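Local coordinates for protein putative rRNA methylase (Clostridium thermocellum ATCC 27405, PDB 3EEY) that binds S-adenosylmethionine in a Rossmann-like domain and is probably a methyltransferase, with rRNA as its putative substrate, at residues D24-T30 with V94-N100; C31-T37 with N62-L67. All coordinates share one frame. Numbering follows the deposited sequence.

Contact 1: D24-T30 with V94-N100; sequences DTVVDAT and VKAVMFN. With SAM (S-adenosylmethionine), chain K.
Two parallel strands pair at the centre of the mixed sheet: 25-28 beside 94-101; the axes of 25-28 and 96-100 approach to 4.7 Å, their directions 9° apart. Both runs are extended, putting Val27 opposite Val97 (CA-CA 4.6 Å) and Asp28 opposite Met98 (CA-CA 5.0 Å). The chain turns at Lys95 (phi/psi -85/-38), whose N still bonds Thr25 O (2.8 Å); Val27 N bonds Ala96 O (2.9 Å), Met98 N bonds Val27 O (2.9 Å) and, past the strand end, Ala29 N (-81/-12) bonds Met98 O (3.0 Å). The sheet order 3-2-1-4-5-7-6, with 181-187 antiparallel, marks the class I methyltransferase fold; the switch between strands 1 and 4, this pair, opens the cofactor cleft at their C-terminal ends. There Thr30 OG1 (chi1 p) accepts from Asn100 N (2.8 Å) and Thr30 O from the SAM amino N (3.1 Å). Asp28 (chi1 t) forms an Asx turn, OD1 accepting from Thr30 N at 3.3 Å; OD2 bonds Thr37. On the face under helix 115-128, Val27 CB meets Val97 CG1 (3.8 Å), and Ala29 CB makes a CH-pi contact 3.7 Å from the Phe99 ring centroid. At the opposite end, Lys95 NZ salt-bridges Asp24 OD2 (3.0 Å), also bonded to Lys21 N.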
loop_
_atom_site.group_PDB
_atom_site.type_symbol
_atom_site.label_atom_id
_atom_site.label_comp_id
_atom_site.label_asym_id
_atom_site.label_seq_id
_atom_site.Cartn_x
_atom_site.Cartn_y
_atom_site.Cartn_z
ATOM N N ASP A 24 18.990 -16.158 -1.760
ATOM C CA ASP A 24 18.308 -15.666 -2.962
ATOM C C ASP A 24 19.212 -14.832 -3.850
ATOM O O ASP A 24 20.255 -14.360 -3.414
ATOM C CB ASP A 24 17.071 -14.844 -2.581
ATOM C CG ASP A 24 15.879 -15.709 -2.211
ATOM O OD1 ASP A 24 15.830 -16.888 -2.630
ATOM O OD2 ASP A 24 14.978 -15.201 -1.508
ATOM N N THR A 25 18.816 -14.665 -5.107
ATOM C CA THR A 25 19.493 -13.732 -5.995
ATOM C C THR A 25 18.595 -12.516 -6.184
ATOM O O THR A 25 17.436 -12.648 -6.571
ATOM C CB THR A 25 19.885 -14.384 -7.342
ATOM O OG1 THR A 25 20.771 -15.480 -7.097
ATOM C CG2 THR A 25 20.592 -13.383 -8.259
ATOM N N VAL A 26 19.134 -11.340 -5.872
ATOM C CA VAL A 26 18.384 -10.090 -5.900
ATOM C C VAL A 26 19.147 -9.037 -6.704
ATOM O O VAL A 26 20.331 -9.207 -6.971
ATOM C CB VAL A 26 18.049 -9.567 -4.464
ATOM C CG1 VAL A 26 17.191 -10.568 -3.694
ATOM C CG2 VAL A 26 19.320 -9.246 -3.679
ATOM N N VAL A 27 18.458 -7.968 -7.104
ATOM C CA VAL A 27 19.058 -6.890 -7.895
ATOM C C VAL A 27 18.757 -5.516 -7.288
ATOM O O VAL A 27 17.623 -5.229 -6.923
ATOM C CB VAL A 27 18.560 -6.887 -9.390
ATOM C CG1 VAL A 27 19.365 -5.912 -10.225
ATOM C CG2 VAL A 27 18.625 -8.271 -10.019
ATOM N N ASP A 28 19.790 -4.688 -7.166
ATOM C CA ASP A 28 19.621 -3.268 -6.925
ATOM C C ASP A 28 19.869 -2.604 -8.272
ATOM O O ASP A 28 21.000 -2.524 -8.735
ATOM C CB ASP A 28 20.609 -2.773 -5.857
ATOM C CG ASP A 28 20.369 -1.322 -5.450
ATOM O OD1 ASP A 28 19.545 -0.628 -6.083
ATOM O OD2 ASP A 28 21.017 -0.867 -4.485
ATOM N N ALA A 29 18.798 -2.140 -8.905
ATOM C CA ALA A 29 18.889 -1.594 -10.252
ATOM C C ALA A 29 19.377 -0.145 -10.296
ATOM O O ALA A 29 19.708 0.370 -11.364
ATOM C CB ALA A 29 17.556 -1.727 -10.964
ATOM N N THR A 30 19.425 0.504 -9.137
ATOM C CA THR A 30 19.822 1.905 -9.034
ATOM C C THR A 30 20.680 2.060 -7.785
ATOM O O THR A 30 20.178 2.438 -6.732
ATOM C CB THR A 30 18.587 2.853 -8.931
ATOM O OG1 THR A 30 17.665 2.328 -7.979
ATOM C CG2 THR A 30 17.859 2.991 -10.265
ATOM N N VAL A 94 15.578 -14.223 -10.549
ATOM C CA VAL A 94 15.783 -13.371 -9.377
ATOM C C VAL A 94 14.536 -13.294 -8.497
ATOM O O VAL A 94 13.408 -13.422 -8.982
ATOM C CB VAL A 94 16.306 -11.943 -9.740
ATOM C CG1 VAL A 94 17.571 -12.031 -10.575
ATOM C CG2 VAL A 94 15.244 -11.110 -10.461
ATOM N N LYS A 95 14.750 -13.107 -7.199
ATOM C CA LYS A 95 13.647 -13.007 -6.247
ATOM C C LYS A 95 13.093 -11.588 -6.166
ATOM O O LYS A 95 11.885 -11.404 -6.041
ATOM C CB LYS A 95 14.078 -13.493 -4.862
ATOM C CG LYS A 95 12.931 -13.786 -3.895
ATOM C CD LYS A 95 12.108 -14.994 -4.335
ATOM C CE LYS A 95 11.386 -15.646 -3.164
ATOM N NZ LYS A 95 12.341 -16.317 -2.233
ATOM N N ALA A 96 13.978 -10.595 -6.239
ATOM C CA ALA A 96 13.577 -9.210 -6.065
ATOM C C ALA A 96 14.443 -8.244 -6.845
ATOM O O ALA A 96 15.601 -8.528 -7.113
ATOM C CB ALA A 96 13.564 -8.837 -4.594
ATOM N N VAL A 97 13.854 -7.113 -7.237
ATOM C CA VAL A 97 14.578 -6.021 -7.882
ATOM C C VAL A 97 14.117 -4.714 -7.242
ATOM O O VAL A 97 12.928 -4.498 -7.065
ATOM C CB VAL A 97 14.349 -5.965 -9.422
ATOM C CG1 VAL A 97 15.339 -5.014 -10.090
ATOM C CG2 VAL A 97 14.484 -7.332 -10.060
ATOM N N MET A 98 15.059 -3.850 -6.884
ATOM C CA MET A 98 14.717 -2.559 -6.313
ATOM C C MET A 98 15.062 -1.429 -7.287
ATOM O O MET A 98 16.187 -1.342 -7.780
ATOM C CB MET A 98 15.400 -2.344 -4.950
ATOM C CG MET A 98 15.024 -3.349 -3.852
ATOM S SD MET A 98 15.801 -3.014 -2.239
ATOM C CE MET A 98 14.696 -1.860 -1.483
ATOM N N PHE A 99 14.075 -0.584 -7.574
ATOM C CA PHE A 99 14.285 0.652 -8.340
ATOM C C PHE A 99 14.055 1.851 -7.446
ATOM O O PHE A 99 13.062 1.922 -6.707
ATOM C CB PHE A 99 13.315 0.743 -9.519
ATOM C CG PHE A 99 13.655 -0.157 -10.655
ATOM C CD1 PHE A 99 14.442 0.298 -11.704
ATOM C CD2 PHE A 99 13.186 -1.456 -10.686
ATOM C CE1 PHE A 99 14.749 -0.533 -12.760
ATOM C CE2 PHE A 99 13.485 -2.295 -11.741
ATOM C CZ PHE A 99 14.270 -1.845 -12.772
ATOM N N ASN A 100 14.974 2.799 -7.521
ATOM C CA ASN A 100 14.840 4.065 -6.825
ATOM C C ASN A 100 15.071 5.177 -7.845
ATOM O O ASN A 100 16.203 5.442 -8.232
ATOM C CB ASN A 100 15.861 4.110 -5.692
ATOM C CG ASN A 100 15.387 4.906 -4.511
ATOM O OD1 ASN A 100 15.500 6.127 -4.497
ATOM N ND2 ASN A 100 14.858 4.220 -3.502
HETATM N N SAM K . 19.077 3.471 -3.982
HETATM C CA SAM K . 20.004 4.639 -4.115
HETATM C C SAM K . 20.706 4.970 -2.795
HETATM O O SAM K . 21.227 6.072 -2.585
HETATM O OXT SAM K . 20.780 4.123 -1.906
HETATM C CB SAM K . 19.272 5.840 -4.703
HETATM C CG SAM K . 19.223 5.804 -6.227
HETATM S SD SAM K . 19.281 7.445 -6.996
HETATM C CE SAM K . 17.615 8.049 -6.606
HETATM C "C5'" SAM K . 19.167 6.989 -8.748
HETATM C "C4'" SAM K . 20.471 6.341 -9.223
HETATM O "O4'" SAM K . 20.282 5.642 -10.439
HETATM C "C3'" SAM K . 21.578 7.367 -9.463
HETATM O "O3'" SAM K . 22.728 6.954 -8.761
HETATM C "C2'" SAM K . 21.813 7.341 -10.961
HETATM O "O2'" SAM K . 23.164 7.572 -11.316
HETATM C "C1'" SAM K . 21.357 5.929 -11.312
HETATM N N9 SAM K . 20.955 5.766 -12.723
HETATM C C8 SAM K . 20.509 6.720 -13.607
HETATM N N7 SAM K . 20.261 6.115 -14.796
HETATM C C5 SAM K . 20.546 4.795 -14.674
HETATM C C6 SAM K . 20.485 3.720 -15.555
HETATM N N6 SAM K . 20.071 3.864 -16.811
HETATM N N1 SAM K . 20.868 2.474 -15.109
HETATM C C2 SAM K . 21.309 2.268 -13.820
HETATM N N3 SAM K . 21.356 3.331 -12.956
HETATM C C4 SAM K . 20.987 4.569 -13.375
#

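Contact 2: C31-T37 with N62-L67; sequences CGNGNDT and NTTKKL. With SAM (S-adenosylmethionine), chain K.
Side chains of helix 57-69 pack on the backbone of the glycine-rich loop 31-34 and on the first turn of helix 35-44. Cys31 to Gly34 form a type II' turn, with a weak Gly34 N to Cys31 O bond (3.0 Å); Gly32 (phi/psi 59/-126) and Gly34 (102/9) both have positive phi. Gly34, the N-cap residue, brings its CA within 4.3 Å of Thr63 CA. An ideal CB there would lie 3.0 Å from Thr63 CA, and one on Gly32 would fall 2.6 Å from SAM CA, so the loop can fit closely against both helix and ligand.

The packing centres on Thr63 (chi1 m), whose OG1, hydrogen-bonded to Ala59 O in its own helix, comes within 3.0 Å of Gly32 O, 3.5 Å of Gly34 CA and 3.9 Å of Cys31 CB. Thr63 CG2 lies 3.7 Å from Thr37 OG1, which is hydrogen-bonded to Asp28; Thr37 CG2 meets Leu67 CD1 at 4.1 Å, and Lys66 CG lies 3.5 Å from Asn33 O.

This loop between the first strand and the next helix is the glycine-rich cofactor-binding motif of class I methyltransferases. Its ligand bonds run from Asn33 N to SAM O (3.2 Å) and from Asn35 ND2 to SAM OXT (3.3 Å), with a weak one from Asn35 N to SAM OXT (3.3 Å).

Polar contact between the segments is slight: Lys66 NZ gives a weak hydrogen bond to Asn35 OD1 (3.4 Å).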
loop_
_atom_site.group_PDB
_atom_site.type_symbol
_atom_site.label_atom_id
_atom_site.label_comp_id
_atom_site.label_asym_id
_atom_site.label_seq_id
_atom_site.Cartn_x
_atom_site.Cartn_y
_atom_site.Cartn_z
ATOM N N CYS A 31 21.970 1.755 -7.914
ATOM C CA CYS A 31 22.899 1.691 -6.779
ATOM C C CYS A 31 22.998 2.929 -5.910
ATOM O O CYS A 31 22.842 2.834 -4.692
ATOM C CB CYS A 31 24.298 1.294 -7.245
ATOM S SG CYS A 31 24.538 -0.446 -7.123
ATOM N N GLY A 32 23.271 4.071 -6.540
ATOM C CA GLY A 32 23.450 5.339 -5.839
ATOM C C GLY A 32 24.584 5.262 -4.837
ATOM O O GLY A 32 25.697 4.846 -5.171
ATOM N N ASN A 33 24.279 5.622 -3.595
ATOM C CA ASN A 33 25.249 5.566 -2.508
ATOM C C ASN A 33 25.388 4.186 -1.855
ATOM O O ASN A 33 26.306 3.955 -1.065
ATOM C CB ASN A 33 24.942 6.647 -1.474
ATOM C CG ASN A 33 25.122 8.056 -2.030
ATOM O OD1 ASN A 33 26.089 8.342 -2.743
ATOM N ND2 ASN A 33 24.191 8.942 -1.700
ATOM N N GLY A 34 24.477 3.275 -2.194
ATOM C CA GLY A 34 24.620 1.862 -1.836
ATOM C C GLY A 34 23.801 1.376 -0.657
ATOM O O GLY A 34 23.986 0.244 -0.190
ATOM N N ASN A 35 22.891 2.228 -0.186
ATOM C CA ASN A 35 22.023 1.925 0.959
ATOM C C ASN A 35 21.124 0.704 0.756
ATOM O O ASN A 35 21.109 -0.202 1.595
ATOM C CB ASN A 35 21.180 3.147 1.320
ATOM C CG ASN A 35 22.021 4.344 1.696
ATOM O OD1 ASN A 35 22.739 4.324 2.698
ATOM N ND2 ASN A 35 21.936 5.401 0.893
ATOM N N ASP A 36 20.395 0.683 -0.360
ATOM C CA ASP A 36 19.581 -0.475 -0.750
ATOM C C ASP A 36 20.417 -1.716 -1.073
ATOM O O ASP A 36 19.977 -2.833 -0.820
ATOM C CB ASP A 36 18.681 -0.140 -1.941
ATOM C CG ASP A 36 17.571 0.841 -1.594
ATOM O OD1 ASP A 36 17.373 1.150 -0.405
ATOM O OD2 ASP A 36 16.880 1.302 -2.524
ATOM N N THR A 37 21.611 -1.510 -1.638
ATOM C CA THR A 37 22.537 -2.605 -1.943
ATOM C C THR A 37 22.981 -3.314 -0.661
ATOM O O THR A 37 22.961 -4.541 -0.599
ATOM C CB THR A 37 23.797 -2.128 -2.719
ATOM O OG1 THR A 37 23.484 -0.991 -3.532
ATOM C CG2 THR A 37 24.345 -3.259 -3.592
ATOM N N ASN A 62 31.335 4.726 -4.244
ATOM C CA ASN A 62 30.659 4.928 -2.963
ATOM C C ASN A 62 29.948 3.680 -2.440
ATOM O O ASN A 62 29.926 3.435 -1.234
ATOM C CB ASN A 62 29.667 6.088 -3.058
ATOM C CG ASN A 62 30.350 7.441 -3.147
ATOM O OD1 ASN A 62 31.580 7.541 -3.123
ATOM N ND2 ASN A 62 29.552 8.496 -3.249
ATOM N N THR A 63 29.371 2.906 -3.356
ATOM C CA THR A 63 28.742 1.628 -3.036
ATOM C C THR A 63 29.789 0.578 -2.649
ATOM O O THR A 63 29.564 -0.196 -1.714
ATOM C CB THR A 63 27.832 1.144 -4.203
ATOM O OG1 THR A 63 26.844 2.145 -4.480
ATOM C CG2 THR A 63 27.122 -0.151 -3.869
ATOM N N THR A 64 30.928 0.579 -3.347
ATOM C CA THR A 64 32.053 -0.313 -3.042
ATOM C C THR A 64 32.589 -0.021 -1.647
ATOM O O THR A 64 32.849 -0.943 -0.879
ATOM C CB THR A 64 33.212 -0.186 -4.076
ATOM O OG1 THR A 64 32.684 -0.184 -5.406
ATOM C CG2 THR A 64 34.205 -1.342 -3.936
ATOM N N LYS A 65 32.728 1.264 -1.334
ATOM C CA LYS A 65 33.231 1.715 -0.041
ATOM C C LYS A 65 32.289 1.315 1.096
ATOM O O LYS A 65 32.729 0.779 2.109
ATOM C CB LYS A 65 33.451 3.227 -0.052
ATOM C CG LYS A 65 34.075 3.782 1.221
ATOM C CD LYS A 65 34.194 5.293 1.154
ATOM C CE LYS A 65 34.438 5.896 2.525
ATOM N NZ LYS A 65 35.742 5.480 3.118
ATOM N N LYS A 66 30.999 1.572 0.896
ATOM C CA LYS A 66 29.928 1.171 1.814
ATOM C C LYS A 66 29.936 -0.314 2.167
ATOM O O LYS A 66 29.960 -0.671 3.343
ATOM C CB LYS A 66 28.574 1.527 1.205
ATOM C CG LYS A 66 27.901 2.732 1.817
ATOM C CD LYS A 66 26.855 2.284 2.822
ATOM C CE LYS A 66 25.981 3.414 3.361
ATOM N NZ LYS A 66 26.095 4.722 2.668
ATOM N N LEU A 67 29.925 -1.162 1.141
ATOM C CA LEU A 67 29.840 -2.602 1.318
ATOM C C LEU A 67 31.088 -3.220 1.942
ATOM O O LEU A 67 30.977 -4.185 2.690
ATOM C CB LEU A 67 29.525 -3.270 -0.017
ATOM C CG LEU A 67 28.148 -3.013 -0.627
ATOM C CD1 LEU A 67 28.189 -3.332 -2.102
ATOM C CD2 LEU A 67 27.065 -3.816 0.069
HETATM N N SAM K . 19.077 3.471 -3.982
HETATM C CA SAM K . 20.004 4.639 -4.115
HETATM C C SAM K . 20.706 4.970 -2.795
HETATM O O SAM K . 21.227 6.072 -2.585
HETATM O OXT SAM K . 20.780 4.123 -1.906
HETATM C CB SAM K . 19.272 5.840 -4.703
HETATM C CG SAM K . 19.223 5.804 -6.227
HETATM S SD SAM K . 19.281 7.445 -6.996
HETATM C CE SAM K . 17.615 8.049 -6.606
HETATM C "C5'" SAM K . 19.167 6.989 -8.748
HETATM C "C4'" SAM K . 20.471 6.341 -9.223
HETATM O "O4'" SAM K . 20.282 5.642 -10.439
HETATM C "C3'" SAM K . 21.578 7.367 -9.463
HETATM O "O3'" SAM K . 22.728 6.954 -8.761
HETATM C "C2'" SAM K . 21.813 7.341 -10.961
HETATM O "O2'" SAM K . 23.164 7.572 -11.316
HETATM C "C1'" SAM K . 21.357 5.929 -11.312
HETATM N N9 SAM K . 20.955 5.766 -12.723
HETATM C C8 SAM K . 20.509 6.720 -13.607
HETATM N N7 SAM K . 20.261 6.115 -14.796
HETATM C C5 SAM K . 20.546 4.795 -14.674
HETATM C C6 SAM K . 20.485 3.720 -15.555
HETATM N N6 SAM K . 20.071 3.864 -16.811
HETATM N N1 SAM K . 20.868 2.474 -15.109
HETATM C C2 SAM K . 21.309 2.268 -13.820
HETATM N N3 SAM K . 21.356 3.331 -12.956
HETATM C C4 SAM K . 20.987 4.569 -13.375
#

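Thr30 and Cys31 are consecutive, so the chain passes directly from the strand pair of contact 1 into the loop of contact 2; their centres lie 14 Å apart. A probable hydrogen bond between Asp28 OD2 and Thr37 OG1 (2.6 Å) ties the strand end to the following helix, and Met98 CE packs 3.9 Å from Asp36 CG. Segments 24-30 and 31-37 and Asn100 line the SAM pocket, while 62-67 packs behind the loop. The methionine moiety finds its amino and carboxylate partners here; Ala29 O comes within 3.5 Å of adenine atom SAM C2, Gly32 CA within 3.4 Å of ribose SAM O3', and Asn100 O within 3.4 Å of the transferable methyl, SAM CE. Asp54 bonds both SAM and Gly32 N.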